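Local coordinates for protein N-acetylmuramoyl-L-alanine amidase (Mycobacteroides abscessus, PDB 7AGL) that probably cleaves the amide bond between N-acetylmuramic acid and L-alanine in peptidoglycan, as a zinc-dependent amidase of the bacterial cell wall, at residues 52-55 against 56-60; 77-80 against 81-84; 124-127 against 128-132; 138-141 against 142-146. All coordinates share one frame; numbering follows the deposited sequence.

Contact 1 of 4, residues 52-55 against 56-60; sequences HTFT and WNTVL
Two donors of Thr58 grip the carbonyl oxygen of Phe54: the backbone N of Thr58 lies 2.9 Å from Phe54 O, and Thr58 OG1 gives a second bond of the same length. They arrive from opposite faces of the carbonyl plane, which lets one oxygen serve both the helical i to i+4 bond and the hydroxyl. The torsion of Thr58 explains the second bond: with OG1 anti to its own carbonyl carbon (chi1 -58°), the hydroxyl is turned back down the helix. Thr58 OG1 also lies over one face of the Phe54 ring, offset toward the rim, 3.3 Å from Phe54 CE1. The ring gets there because Phe54 CG is anti to the backbone N, which swings its end toward the next turn.

The surrounding helical ladder is regular, Asn57 N to Thr53 O being 3.0 Å with a nearly straight N-H...O angle of 170°, and Val59 N reaching Thr55 O at 2.9 Å. Trp56 N to His52 O is longer, 3.1 Å, and its donor stands above the carbonyl plane; His52 O also accepts from Arg77 NH2. On the first turn, His52 ND1 and Thr53 OG1 both bond to the carboxylate of Asp80, while Thr55 OG1 bonds to Gly15 O.

Glu51, a zinc ligand, begins this helix, and the Thr55 side chain is about 6 Å from the metal. Within the fold, helix 51-68 lays Thr55 and Val59 on Ile105 of strand 101-108, Val59 on Leu12 of strand 9-14, and Phe54, Asn57 and Thr58 against Arg200 of helix 197-215.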
ATOM      1  N   HIS A  52      -7.676  -4.149  -7.608  1.00 18.29           N
ATOM      2  CA  HIS A  52      -6.845  -3.254  -8.409  1.00 17.90           C
ATOM      3  C   HIS A  52      -7.549  -1.935  -8.711  1.00 21.17           C
ATOM      4  O   HIS A  52      -6.891  -0.895  -8.829  1.00 19.14           O
ATOM      5  CB  HIS A  52      -6.396  -3.937  -9.710  1.00 18.11           C
ATOM      6  CG  HIS A  52      -7.504  -4.310 -10.655  1.00 20.98           C
ATOM      7  ND1 HIS A  52      -8.027  -3.434 -11.590  1.00 20.81           N
ATOM      8  CD2 HIS A  52      -8.115  -5.501 -10.877  1.00 20.60           C
ATOM      9  CE1 HIS A  52      -8.925  -4.067 -12.329  1.00 22.12           C
ATOM     10  NE2 HIS A  52      -9.005  -5.319 -11.914  1.00 20.49           N
ATOM     11  N   THR A  53      -8.877  -1.945  -8.817  1.00 18.61           N
ATOM     12  CA  THR A  53      -9.599  -0.693  -9.050  1.00 18.87           C
ATOM     13  C   THR A  53      -9.703   0.130  -7.771  1.00 19.28           C
ATOM     14  O   THR A  53      -9.547   1.359  -7.797  1.00 19.92           O
ATOM     15  CB  THR A  53     -10.985  -1.010  -9.595  1.00 20.01           C
ATOM     16  OG1 THR A  53     -10.830  -1.785 -10.796  1.00 20.34           O
ATOM     17  CG2 THR A  53     -11.738   0.272  -9.924  1.00 19.99           C
ATOM     18  N   PHE A  54      -9.930  -0.536  -6.638  1.00 18.37           N
ATOM     19  CA  PHE A  54      -9.954   0.177  -5.368  1.00 17.17           C
ATOM     20  C   PHE A  54      -8.624   0.873  -5.100  1.00 17.70           C
ATOM     21  O   PHE A  54      -8.593   2.043  -4.681  1.00 18.85           O
ATOM     22  CB  PHE A  54     -10.277  -0.789  -4.218  1.00 18.39           C
ATOM     23  CG  PHE A  54      -9.956  -0.209  -2.862  1.00 19.36           C
ATOM     24  CD1 PHE A  54     -10.804   0.750  -2.278  1.00 20.31           C
ATOM     25  CD2 PHE A  54      -8.796  -0.597  -2.171  1.00 16.89           C
ATOM     26  CE1 PHE A  54     -10.506   1.305  -1.058  1.00 23.84           C
ATOM     27  CE2 PHE A  54      -8.494  -0.034  -0.946  1.00 19.80           C
ATOM     28  CZ  PHE A  54      -9.348   0.900  -0.375  1.00 21.21           C
ATOM     29  N   THR A  55      -7.508   0.165  -5.312  1.00 17.98           N
ATOM     30  CA  THR A  55      -6.216   0.760  -4.972  1.00 17.55           C
ATOM     31  C   THR A  55      -5.895   1.898  -5.937  1.00 19.65           C
ATOM     32  O   THR A  55      -5.402   2.952  -5.525  1.00 19.64           O
ATOM     33  CB  THR A  55      -5.091  -0.299  -4.976  1.00 17.95           C
ATOM     34  OG1 THR A  55      -4.901  -0.819  -6.304  1.00 18.70           O
ATOM     35  CG2 THR A  55      -5.396  -1.464  -4.012  1.00 18.40           C
ATOM     36  N   TRP A  56      -6.214   1.711  -7.216  1.00 19.25           N
ATOM     37  CA  TRP A  56      -6.020   2.768  -8.207  1.00 19.88           C
ATOM     38  C   TRP A  56      -6.766   4.043  -7.812  1.00 19.60           C
ATOM     39  O   TRP A  56      -6.178   5.127  -7.730  1.00 21.33           O
ATOM     40  CB  TRP A  56      -6.501   2.257  -9.569  1.00 19.69           C
ATOM     41  CG  TRP A  56      -6.529   3.282 -10.662  1.00 18.78           C
ATOM     42  CD1 TRP A  56      -7.637   3.796 -11.290  1.00 20.18           C
ATOM     43  CD2 TRP A  56      -5.394   3.882 -11.297  1.00 20.18           C
ATOM     44  NE1 TRP A  56      -7.250   4.679 -12.282  1.00 20.91           N
ATOM     45  CE2 TRP A  56      -5.881   4.757 -12.290  1.00 21.31           C
ATOM     46  CE3 TRP A  56      -4.011   3.766 -11.115  1.00 21.26           C
ATOM     47  CZ2 TRP A  56      -5.027   5.512 -13.098  1.00 24.17           C
ATOM     48  CZ3 TRP A  56      -3.179   4.527 -11.886  1.00 19.29           C
ATOM     49  CH2 TRP A  56      -3.680   5.376 -12.889  1.00 21.99           C
ATOM     50  N   ASN A  57      -8.065   3.926  -7.558  1.00 18.97           N
ATOM     51  CA  ASN A  57      -8.861   5.113  -7.277  1.00 19.51           C
ATOM     52  C   ASN A  57      -8.464   5.747  -5.953  1.00 19.16           C
ATOM     53  O   ASN A  57      -8.445   6.974  -5.837  1.00 22.19           O
ATOM     54  CB  ASN A  57     -10.336   4.750  -7.322  1.00 20.68           C
ATOM     55  CG  ASN A  57     -10.849   4.717  -8.760  1.00 28.52           C
ATOM     56  OD1 ASN A  57     -11.151   3.668  -9.294  1.00 32.86           O
ATOM     57  ND2 ASN A  57     -10.893   5.878  -9.398  1.00 32.62           N
ATOM     58  N   THR A  58      -8.127   4.935  -4.945  1.00 19.34           N
ATOM     59  CA  THR A  58      -7.697   5.537  -3.689  1.00 20.83           C
ATOM     60  C   THR A  58      -6.364   6.257  -3.847  1.00 18.16           C
ATOM     61  O   THR A  58      -6.188   7.354  -3.305  1.00 22.08           O
ATOM     62  CB  THR A  58      -7.637   4.477  -2.598  1.00 18.78           C
ATOM     63  OG1 THR A  58      -8.939   3.883  -2.496  1.00 20.34           O
ATOM     64  CG2 THR A  58      -7.266   5.120  -1.248  1.00 22.55           C
ATOM     65  N   VAL A  59      -5.420   5.667  -4.593  1.00 18.13           N
ATOM     66  CA  VAL A  59      -4.139   6.334  -4.829  1.00 19.75           C
ATOM     67  C   VAL A  59      -4.341   7.649  -5.581  1.00 19.76           C
ATOM     68  O   VAL A  59      -3.670   8.643  -5.290  1.00 19.73           O
ATOM     69  CB  VAL A  59      -3.163   5.391  -5.558  1.00 19.99           C
ATOM     70  CG1 VAL A  59      -2.019   6.186  -6.205  1.00 18.60           C
ATOM     71  CG2 VAL A  59      -2.624   4.356  -4.531  1.00 19.81           C
ATOM     72  N   LEU A  60      -5.259   7.687  -6.556  1.00 19.25           N
ATOM     73  CA  LEU A  60      -5.488   8.955  -7.259  1.00 21.49           C
ATOM     74  C   LEU A  60      -5.916  10.051  -6.286  1.00 21.37           C
ATOM     75  O   LEU A  60      -5.507  11.211  -6.421  1.00 24.24           O
ATOM     76  CB  LEU A  60      -6.540   8.794  -8.362  1.00 21.76           C
ATOM     77  CG  LEU A  60      -6.178   7.857  -9.516  1.00 22.48           C
ATOM     78  CD1 LEU A  60      -7.291   7.880 -10.545  1.00 23.81           C
ATOM     79  CD2 LEU A  60      -4.863   8.274 -10.142  1.00 22.74           C
TER

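Contact 2 of 4, residues 77-80 against 81-84; sequences RGDD and NKLG
Asp79 OD1 is gripped by two successive backbone N-H groups, Asn81 N and Lys82 N, each 2.8 Å from it. Both reach the oxygen from the same face of the carboxylate plane, but at different inclinations: Asn81 N comes on the anti side, 22° out of the plane, whereas Lys82 N stands above it. The bond to Asn81 N, two residues on, makes an Asx turn, and Lys82 N adds a second N-H to the same oxygen, so the chain curls around the carboxylate. Asp79 CG sits between its backbone N and carbonyl carbon (chi1 67°), a setting that directs OD1 to the following amides. The second oxygen, Asp79 OD2, takes a bond from a water at 2.7 Å, and that water also donates to Leu83 O, so the turn is closed by solvent as well.

Arg77 braces the first half of the bend. Its NH1 makes a salt bridge to Asp80 OD1 at 2.9 Å and also bonds to Asp79 O at 3.0 Å, with both acceptors near the guanidinium plane. Asp80 has further partners in His52 and Thr53. The loop follows strand 72-75 and precedes helix 87-96, while Arg77 and Asp80 pack on Trp56 of helix 51-68.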
ATOM      1  N   ARG A  77       2.072   2.906 -11.516  1.00 17.83           N
ATOM      2  CA  ARG A  77       1.392   2.515 -12.746  1.00 20.29           C
ATOM      3  C   ARG A  77       0.527   3.668 -13.222  1.00 19.15           C
ATOM      4  O   ARG A  77       0.235   4.603 -12.472  1.00 19.76           O
ATOM      5  CB  ARG A  77       0.545   1.243 -12.578  1.00 25.10           C
ATOM      6  CG  ARG A  77      -0.606   1.342 -11.588  1.00 23.19           C
ATOM      7  CD  ARG A  77      -1.409   0.068 -11.646  1.00 22.68           C
ATOM      8  NE  ARG A  77      -2.201  -0.244 -10.448  1.00 20.01           N
ATOM      9  CZ  ARG A  77      -3.515  -0.444 -10.435  1.00 16.80           C
ATOM     10  NH1 ARG A  77      -4.267  -0.264 -11.532  1.00 20.37           N
ATOM     11  NH2 ARG A  77      -4.095  -0.807  -9.301  1.00 17.73           N
ATOM     12  N   GLY A  78       0.126   3.584 -14.491  1.00 20.02           N
ATOM     13  CA  GLY A  78      -0.530   4.675 -15.182  1.00 21.04           C
ATOM     14  C   GLY A  78      -1.954   4.398 -15.623  1.00 19.22           C
ATOM     15  O   GLY A  78      -2.574   5.249 -16.271  1.00 20.91           O
ATOM     16  N   ASP A  79      -2.499   3.237 -15.278  1.00 19.77           N
ATOM     17  CA  ASP A  79      -3.856   2.922 -15.695  1.00 21.24           C
ATOM     18  C   ASP A  79      -4.412   1.818 -14.813  1.00 22.32           C
ATOM     19  O   ASP A  79      -3.691   1.186 -14.037  1.00 19.04           O
ATOM     20  CB  ASP A  79      -3.912   2.499 -17.163  1.00 23.02           C
ATOM     21  CG  ASP A  79      -3.214   1.174 -17.414  1.00 23.46           C
ATOM     22  OD1 ASP A  79      -3.737   0.129 -16.956  1.00 22.76           O
ATOM     23  OD2 ASP A  79      -2.145   1.194 -18.062  1.00 25.14           O
ATOM     24  N   ASP A  80      -5.706   1.569 -14.982  1.00 19.35           N
ATOM     25  CA  ASP A  80      -6.383   0.453 -14.336  1.00 18.93           C
ATOM     26  C   ASP A  80      -7.037  -0.468 -15.360  1.00 20.05           C
ATOM     27  O   ASP A  80      -8.137  -0.996 -15.133  1.00 23.09           O
ATOM     28  CB  ASP A  80      -7.416   0.952 -13.333  1.00 18.97           C
ATOM     29  CG  ASP A  80      -7.938  -0.155 -12.440  1.00 20.24           C
ATOM     30  OD1 ASP A  80      -7.092  -0.929 -11.940  1.00 21.58           O
ATOM     31  OD2 ASP A  80      -9.179  -0.249 -12.267  1.00 22.74           O
ATOM     32  N   ASN A  81      -6.379  -0.708 -16.491  1.00 19.82           N
ATOM     33  CA  ASN A  81      -6.965  -1.661 -17.428  1.00 21.03           C
ATOM     34  C   ASN A  81      -5.960  -2.441 -18.266  1.00 21.37           C
ATOM     35  O   ASN A  81      -6.397  -3.236 -19.100  1.00 22.82           O
ATOM     36  CB  ASN A  81      -7.981  -0.946 -18.344  1.00 26.92           C
ATOM     37  CG  ASN A  81      -7.332   0.035 -19.285  1.00 30.99           C
ATOM     38  OD1 ASN A  81      -6.908  -0.328 -20.384  1.00 38.17           O
ATOM     39  ND2 ASN A  81      -7.275   1.290 -18.877  1.00 31.26           N
ATOM     40  N   LYS A  82      -4.646  -2.280 -18.068  1.00 20.52           N
ATOM     41  CA  LYS A  82      -3.634  -3.020 -18.818  1.00 21.73           C
ATOM     42  C   LYS A  82      -2.629  -3.639 -17.854  1.00 20.72           C
ATOM     43  O   LYS A  82      -2.601  -3.328 -16.652  1.00 20.31           O
ATOM     44  CB  LYS A  82      -2.879  -2.121 -19.801  1.00 20.77           C
ATOM     45  CG  LYS A  82      -3.724  -1.576 -20.954  1.00 26.05           C
ATOM     46  CD  LYS A  82      -4.314  -2.687 -21.805  1.00 30.78           C
ATOM     47  CE  LYS A  82      -5.166  -2.084 -22.922  1.00 40.42           C
ATOM     48  NZ  LYS A  82      -5.721  -3.102 -23.844  1.00 45.19           N
ATOM     49  N   LEU A  83      -1.785  -4.519 -18.405  1.00 21.57           N
ATOM     50  CA  LEU A  83      -0.659  -5.051 -17.639  1.00 20.93           C
ATOM     51  C   LEU A  83       0.145  -3.900 -17.037  1.00 24.16           C
ATOM     52  O   LEU A  83       0.404  -2.897 -17.709  1.00 21.37           O
ATOM     53  CB  LEU A  83       0.226  -5.903 -18.560  1.00 22.66           C
ATOM     54  CG  LEU A  83       1.259  -6.820 -17.896  1.00 26.16           C
ATOM     55  CD1 LEU A  83       0.578  -8.034 -17.279  1.00 27.64           C
ATOM     56  CD2 LEU A  83       2.285  -7.257 -18.928  1.00 28.66           C
ATOM     57  N   GLY A  84       0.480  -4.020 -15.750  1.00 22.67           N
ATOM     58  CA  GLY A  84       1.313  -3.048 -15.071  1.00 22.35           C
ATOM     59  C   GLY A  84       2.653  -3.658 -14.688  1.00 19.28           C
ATOM     60  O   GLY A  84       2.950  -4.811 -15.029  1.00 23.20           O
TER
HETATM   61  O   HOH W   1      -2.309  -1.403 -14.724  1.00 21.99           O
HETATM   62  O   HOH W   2       0.167  -0.029 -17.635  1.00 24.92           O
HETATM   63  O   HOH W   3      -7.511   3.344 -16.455  1.00 23.23           O

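Contact 3 of 4, residues 124-127 against 128-132; sequences PPVN and AVQGE
Gln130 reaches back across the loop to Pro125, Val126 and Asn127 from the third position of a type I beta turn, Ala128 to Gly131, just ahead of helix 132-147. Gln130 CB packs on Pro125, 3.6 Å from Pro125 CB, and lies close to Asn127 OD1 as well. Gln130 CG passes nearer still, 3.1 Å from Asn127 OD1. Beyond CG the chain is extended (chi2 178°), which carries Gln130 CD across Val126 CG2, 3.6 Å away. At the tip, Gln130 OE1 accepts from Val126 N at 3.0 Å; the N-H...O angle of 177° is almost straight, yet the donor stands well above the carbonyl plane. Ser122 OG also bonds to OE1, so the oxygen ties the turn to the end of strand 118-122. Gln130 NE2 lies 3.4 Å from Val126 CG2 and bonds to Asn171 O and Ala173 O, so both ends of the amide are bonded and its rotation is fixed.

The side chain of Asn127 crosses that of Gln130 at about a right angle, their amide planes 65° apart. Its ND2 shares Ala173 O with Gln130 NE2. Asn127 OD1, meanwhile, accepts the backbone N-H three residues on, 2.9 Å from Gln130 N, which lies nearly in line with the Asn127 CG-OD1 bond.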
ATOM      1  N   PRO A 124      12.559  -9.136   9.577  1.00 28.31           N
ATOM      2  CA  PRO A 124      13.614  -8.218  10.024  1.00 27.47           C
ATOM      3  C   PRO A 124      14.116  -7.365   8.863  1.00 27.12           C
ATOM      4  O   PRO A 124      13.993  -7.785   7.716  1.00 27.13           O
ATOM      5  CB  PRO A 124      14.710  -9.163  10.538  1.00 31.29           C
ATOM      6  CG  PRO A 124      14.526 -10.390   9.748  1.00 36.87           C
ATOM      7  CD  PRO A 124      13.045 -10.524   9.498  1.00 32.59           C
ATOM      8  N   PRO A 125      14.640  -6.178   9.154  1.00 29.92           N
ATOM      9  CA  PRO A 125      15.122  -5.300   8.079  1.00 27.45           C
ATOM     10  C   PRO A 125      16.312  -5.915   7.352  1.00 25.32           C
ATOM     11  O   PRO A 125      17.158  -6.575   7.959  1.00 29.04           O
ATOM     12  CB  PRO A 125      15.526  -4.019   8.822  1.00 34.67           C
ATOM     13  CG  PRO A 125      15.677  -4.421  10.258  1.00 35.49           C
ATOM     14  CD  PRO A 125      14.712  -5.537  10.479  1.00 29.34           C
ATOM     15  N   VAL A 126      16.387  -5.687   6.034  1.00 27.61           N
ATOM     16  CA  VAL A 126      17.565  -6.134   5.280  1.00 26.29           C
ATOM     17  C   VAL A 126      18.568  -5.015   5.014  1.00 28.90           C
ATOM     18  O   VAL A 126      19.657  -5.297   4.488  1.00 32.15           O
ATOM     19  CB  VAL A 126      17.186  -6.805   3.938  1.00 31.86           C
ATOM     20  CG1 VAL A 126      16.244  -7.980   4.166  1.00 36.23           C
ATOM     21  CG2 VAL A 126      16.561  -5.810   3.015  1.00 27.73           C
ATOM     22  N   ASN A 127      18.242  -3.764   5.343  1.00 26.94           N
ATOM     23  CA  ASN A 127      19.209  -2.671   5.300  1.00 30.63           C
ATOM     24  C   ASN A 127      18.862  -1.679   6.409  1.00 29.23           C
ATOM     25  O   ASN A 127      17.887  -1.864   7.143  1.00 28.73           O
ATOM     26  CB  ASN A 127      19.234  -2.006   3.926  1.00 28.79           C
ATOM     27  CG  ASN A 127      17.878  -1.454   3.525  1.00 27.02           C
ATOM     28  OD1 ASN A 127      17.106  -0.967   4.372  1.00 24.84           O
ATOM     29  ND2 ASN A 127      17.567  -1.542   2.230  1.00 23.62           N
ATOM     30  N   ALA A 128      19.648  -0.599   6.507  1.00 31.06           N
ATOM     31  CA  ALA A 128      19.487   0.320   7.636  1.00 28.06           C
ATOM     32  C   ALA A 128      18.192   1.125   7.535  1.00 28.70           C
ATOM     33  O   ALA A 128      17.540   1.387   8.555  1.00 28.33           O
ATOM     34  CB  ALA A 128      20.690   1.259   7.737  1.00 29.38           C
ATOM     35  N   VAL A 129      17.795   1.530   6.327  1.00 28.93           N
ATOM     36  CA  VAL A 129      16.597   2.360   6.233  1.00 26.55           C
ATOM     37  C   VAL A 129      15.368   1.553   6.608  1.00 29.58           C
ATOM     38  O   VAL A 129      14.375   2.112   7.091  1.00 29.56           O
ATOM     39  CB  VAL A 129      16.461   2.987   4.831  1.00 27.20           C
ATOM     40  CG1 VAL A 129      16.031   1.950   3.807  1.00 30.63           C
ATOM     41  CG2 VAL A 129      15.468   4.139   4.852  1.00 30.98           C
ATOM     42  N   GLN A 130      15.412   0.234   6.419  1.00 26.25           N
ATOM     43  CA  GLN A 130      14.275  -0.597   6.787  1.00 26.83           C
ATOM     44  C   GLN A 130      14.169  -0.812   8.294  1.00 27.94           C
ATOM     45  O   GLN A 130      13.215  -1.456   8.744  1.00 29.27           O
ATOM     46  CB  GLN A 130      14.356  -1.938   6.068  1.00 27.78           C
ATOM     47  CG  GLN A 130      14.129  -1.834   4.569  1.00 26.21           C
ATOM     48  CD  GLN A 130      14.276  -3.175   3.896  1.00 22.01           C
ATOM     49  OE1 GLN A 130      14.218  -4.214   4.554  1.00 24.48           O
ATOM     50  NE2 GLN A 130      14.452  -3.164   2.578  1.00 23.75           N
ATOM     51  N   GLY A 131      15.113  -0.282   9.074  1.00 28.38           N
ATOM     52  CA  GLY A 131      15.045  -0.337  10.516  1.00 29.58           C
ATOM     53  C   GLY A 131      14.219   0.798  11.090  1.00 29.76           C
ATOM     54  O   GLY A 131      13.059   0.977  10.697  1.00 27.59           O
ATOM     55  N   GLU A 132      14.826   1.592  11.976  1.00 31.05           N
ATOM     56  CA  GLU A 132      14.092   2.646  12.679  1.00 32.90           C
ATOM     57  C   GLU A 132      13.329   3.601  11.759  1.00 32.27           C
ATOM     58  O   GLU A 132      12.174   3.928  12.084  1.00 29.94           O
ATOM     59  CB  GLU A 132      15.065   3.421  13.588  1.00 35.55           C
ATOM     60  CG  GLU A 132      14.406   4.439  14.518  1.00 40.80           C
ATOM     61  CD  GLU A 132      14.026   5.752  13.839  1.00 47.28           C
ATOM     62  OE1 GLU A 132      14.627   6.102  12.793  1.00 44.18           O
ATOM     63  OE2 GLU A 132      13.113   6.439  14.360  1.00 48.33           O
TER

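Contact 4 of 4, residues 138-141 against 142-146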
ATOM      1  N   ALA A 138       5.817   2.997   9.968  1.00 25.28           N
ATOM      2  CA  ALA A 138       4.721   2.050  10.170  1.00 23.35           C
ATOM      3  C   ALA A 138       3.878   2.422  11.392  1.00 24.19           C
ATOM      4  O   ALA A 138       2.646   2.443  11.320  1.00 23.72           O
ATOM      5  CB  ALA A 138       5.275   0.633  10.317  1.00 22.92           C
ATOM      6  N   LYS A 139       4.532   2.693  12.533  1.00 24.66           N
ATOM      7  CA  LYS A 139       3.798   3.050  13.748  1.00 25.94           C
ATOM      8  C   LYS A 139       3.047   4.361  13.571  1.00 27.45           C
ATOM      9  O   LYS A 139       1.905   4.502  14.030  1.00 28.23           O
ATOM     10  CB  LYS A 139       4.765   3.135  14.925  1.00 27.52           C
ATOM     11  CG  LYS A 139       5.375   1.804  15.297  1.00 28.52           C
ATOM     12  CD  LYS A 139       6.330   1.952  16.471  1.00 34.77           C
ATOM     13  CE  LYS A 139       6.959   0.615  16.829  1.00 40.25           C
ATOM     14  NZ  LYS A 139       7.768   0.702  18.077  1.00 44.41           N
ATOM     15  N   THR A 140       3.681   5.335  12.909  1.00 27.73           N
ATOM     16  CA  THR A 140       3.045   6.631  12.685  1.00 27.65           C
ATOM     17  C   THR A 140       1.815   6.496  11.797  1.00 25.15           C
ATOM     18  O   THR A 140       0.753   7.066  12.095  1.00 27.35           O
ATOM     19  CB  THR A 140       4.055   7.590  12.061  1.00 25.00           C
ATOM     20  OG1 THR A 140       5.078   7.886  13.032  1.00 30.08           O
ATOM     21  CG2 THR A 140       3.364   8.885  11.635  1.00 30.69           C
ATOM     22  N   MET A 141       1.943   5.726  10.713  1.00 24.62           N
ATOM     23  CA  MET A 141       0.811   5.444   9.833  1.00 22.66           C
ATOM     24  C   MET A 141      -0.316   4.740  10.583  1.00 24.40           C
ATOM     25  O   MET A 141      -1.484   5.132  10.485  1.00 25.93           O
ATOM     26  CB  MET A 141       1.284   4.591   8.652  1.00 22.06           C
ATOM     27  CG  MET A 141       0.197   4.277   7.646  1.00 22.18           C
ATOM     28  SD  MET A 141      -0.561   5.727   6.869  1.00 23.79           S
ATOM     29  CE  MET A 141       0.725   6.347   5.791  1.00 23.85           C
ATOM     30  N   ARG A 142       0.018   3.697  11.345  1.00 23.94           N
ATOM     31  CA  ARG A 142      -0.996   3.017  12.144  1.00 25.32           C
ATOM     32  C   ARG A 142      -1.702   3.995  13.084  1.00 24.71           C
ATOM     33  O   ARG A 142      -2.937   4.004  13.184  1.00 26.51           O
ATOM     34  CB  ARG A 142      -0.347   1.870  12.926  1.00 29.16           C
ATOM     35  CG  ARG A 142      -1.303   1.027  13.785  1.00 28.46           C
ATOM     36  CD  ARG A 142      -1.562   1.607  15.178  1.00 32.06           C
ATOM     37  NE  ARG A 142      -0.320   1.953  15.872  1.00 37.83           N
ATOM     38  CZ  ARG A 142       0.439   1.080  16.524  1.00 36.17           C
ATOM     39  NH1 ARG A 142       0.087  -0.196  16.577  1.00 35.00           N
ATOM     40  NH2 ARG A 142       1.558   1.480  17.112  1.00 35.26           N
ATOM     41  N   ASP A 143      -0.927   4.825  13.791  1.00 26.05           N
ATOM     42  CA  ASP A 143      -1.515   5.800  14.711  1.00 27.00           C
ATOM     43  C   ASP A 143      -2.450   6.768  13.997  1.00 29.41           C
ATOM     44  O   ASP A 143      -3.527   7.091  14.508  1.00 30.89           O
ATOM     45  CB  ASP A 143      -0.411   6.585  15.415  1.00 30.92           C
ATOM     46  CG  ASP A 143       0.331   5.765  16.443  1.00 36.85           C
ATOM     47  OD1 ASP A 143      -0.133   4.661  16.783  1.00 34.02           O
ATOM     48  OD2 ASP A 143       1.395   6.233  16.908  1.00 39.01           O
ATOM     49  N   SER A 144      -2.039   7.266  12.829  1.00 28.00           N
ATOM     50  CA  SER A 144      -2.842   8.240  12.096  1.00 28.96           C
ATOM     51  C   SER A 144      -4.118   7.611  11.544  1.00 27.18           C
ATOM     52  O   SER A 144      -5.186   8.239  11.567  1.00 29.79           O
ATOM     53  CB  SER A 144      -2.019   8.845  10.951  1.00 29.55           C
ATOM     54  OG  SER A 144      -0.967   9.678  11.428  1.00 31.78           O
ATOM     55  N   LEU A 145      -4.022   6.380  11.029  1.00 25.43           N
ATOM     56  CA  LEU A 145      -5.215   5.700  10.522  1.00 24.76           C
ATOM     57  C   LEU A 145      -6.222   5.473  11.639  1.00 26.20           C
ATOM     58  O   LEU A 145      -7.424   5.721  11.467  1.00 28.02           O
ATOM     59  CB  LEU A 145      -4.836   4.367   9.868  1.00 23.63           C
ATOM     60  CG  LEU A 145      -3.985   4.452   8.599  1.00 22.22           C
ATOM     61  CD1 LEU A 145      -3.585   3.060   8.090  1.00 24.25           C
ATOM     62  CD2 LEU A 145      -4.711   5.218   7.493  1.00 24.00           C
ATOM     63  N   GLN A 146      -5.753   5.011  12.798  1.00 26.67           N
ATOM     64  CA  GLN A 146      -6.673   4.758  13.901  1.00 28.80           C
ATOM     65  C   GLN A 146      -7.233   6.059  14.464  1.00 32.76           C
ATOM     66  O   GLN A 146      -8.410   6.119  14.844  1.00 34.79           O
ATOM     67  CB  GLN A 146      -5.981   3.946  14.996  1.00 25.76           C
ATOM     68  CG  GLN A 146      -6.921   3.607  16.145  1.00 31.08           C
ATOM     69  CD  GLN A 146      -6.372   2.523  17.048  1.00 40.44           C
ATOM     70  OE1 GLN A 146      -5.159   2.368  17.185  1.00 43.21           O
ATOM     71  NE2 GLN A 146      -7.268   1.754  17.657  1.00 37.90           N
TER
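Arg142 N bonds to Ala138 O at 2.9 Å and opens the regular i to i+4 series, while Arg142 CB rests 3.4 Å from Ala138 O. Its side chain then bends at chi2 and chi3, folding Arg142 NE back to Asp143 OD1 in a salt bridge of 2.9 Å between sequence neighbours. Arg142 NE meets this oxygen from above the carboxylate plane, 38° out of it, so the two flat groups are not coplanar in this pair. The guanidinium has a second partner, Gly159 O, through NH1. Asp143 N reaches Lys139 O at 2.9 Å, and Asp143 CG, anti to its own carbonyl carbon (chi1 -72°), is brought to 3.1 Å from Lys139 O.

All of this lies on helix 132-147, the crossover of a beta-alpha-beta unit between strands 118-122 and 161-164. Ser144 follows with N bonded to Thr140 O, and both side chains touch Ala213 of helix 197-215. Leu145 N completes the series at Met141 O. Its side chain crosses that of Met141 at a slant: Leu145 CD1 is 4.0 Å from Met141 CG, and Leu145 CG is equally far from Met141 SD, the doubly bent methionine chain bringing its sulfur around to the leucine. Both residues pack on Val119 of strand 118-122.

How the contacts relate
Contacts 1 and 2 form one interface, with centres 11 Å apart: Asp80 OD1 lies 2.7 Å from His52 ND1, Asp80 OD2 is 2.7 Å from Thr53 OG1, and Trp56 CH2 packs 3.4 Å from Gly78 C. Contact 1 follows the zinc ligand Glu51 directly; Asp80 of contact 2 bonds to the two residues that come after Glu51, and its side chain is about 12 Å from zinc. Contacts 3 and 4 lie in series along the chain with five residues between them, the loop leading into helix 132-147 and its later turns, with nearest atoms about 7 Å apart. Contacts 1 and 3 lie on opposite sides of the chain's centre, their centres 28 Å apart.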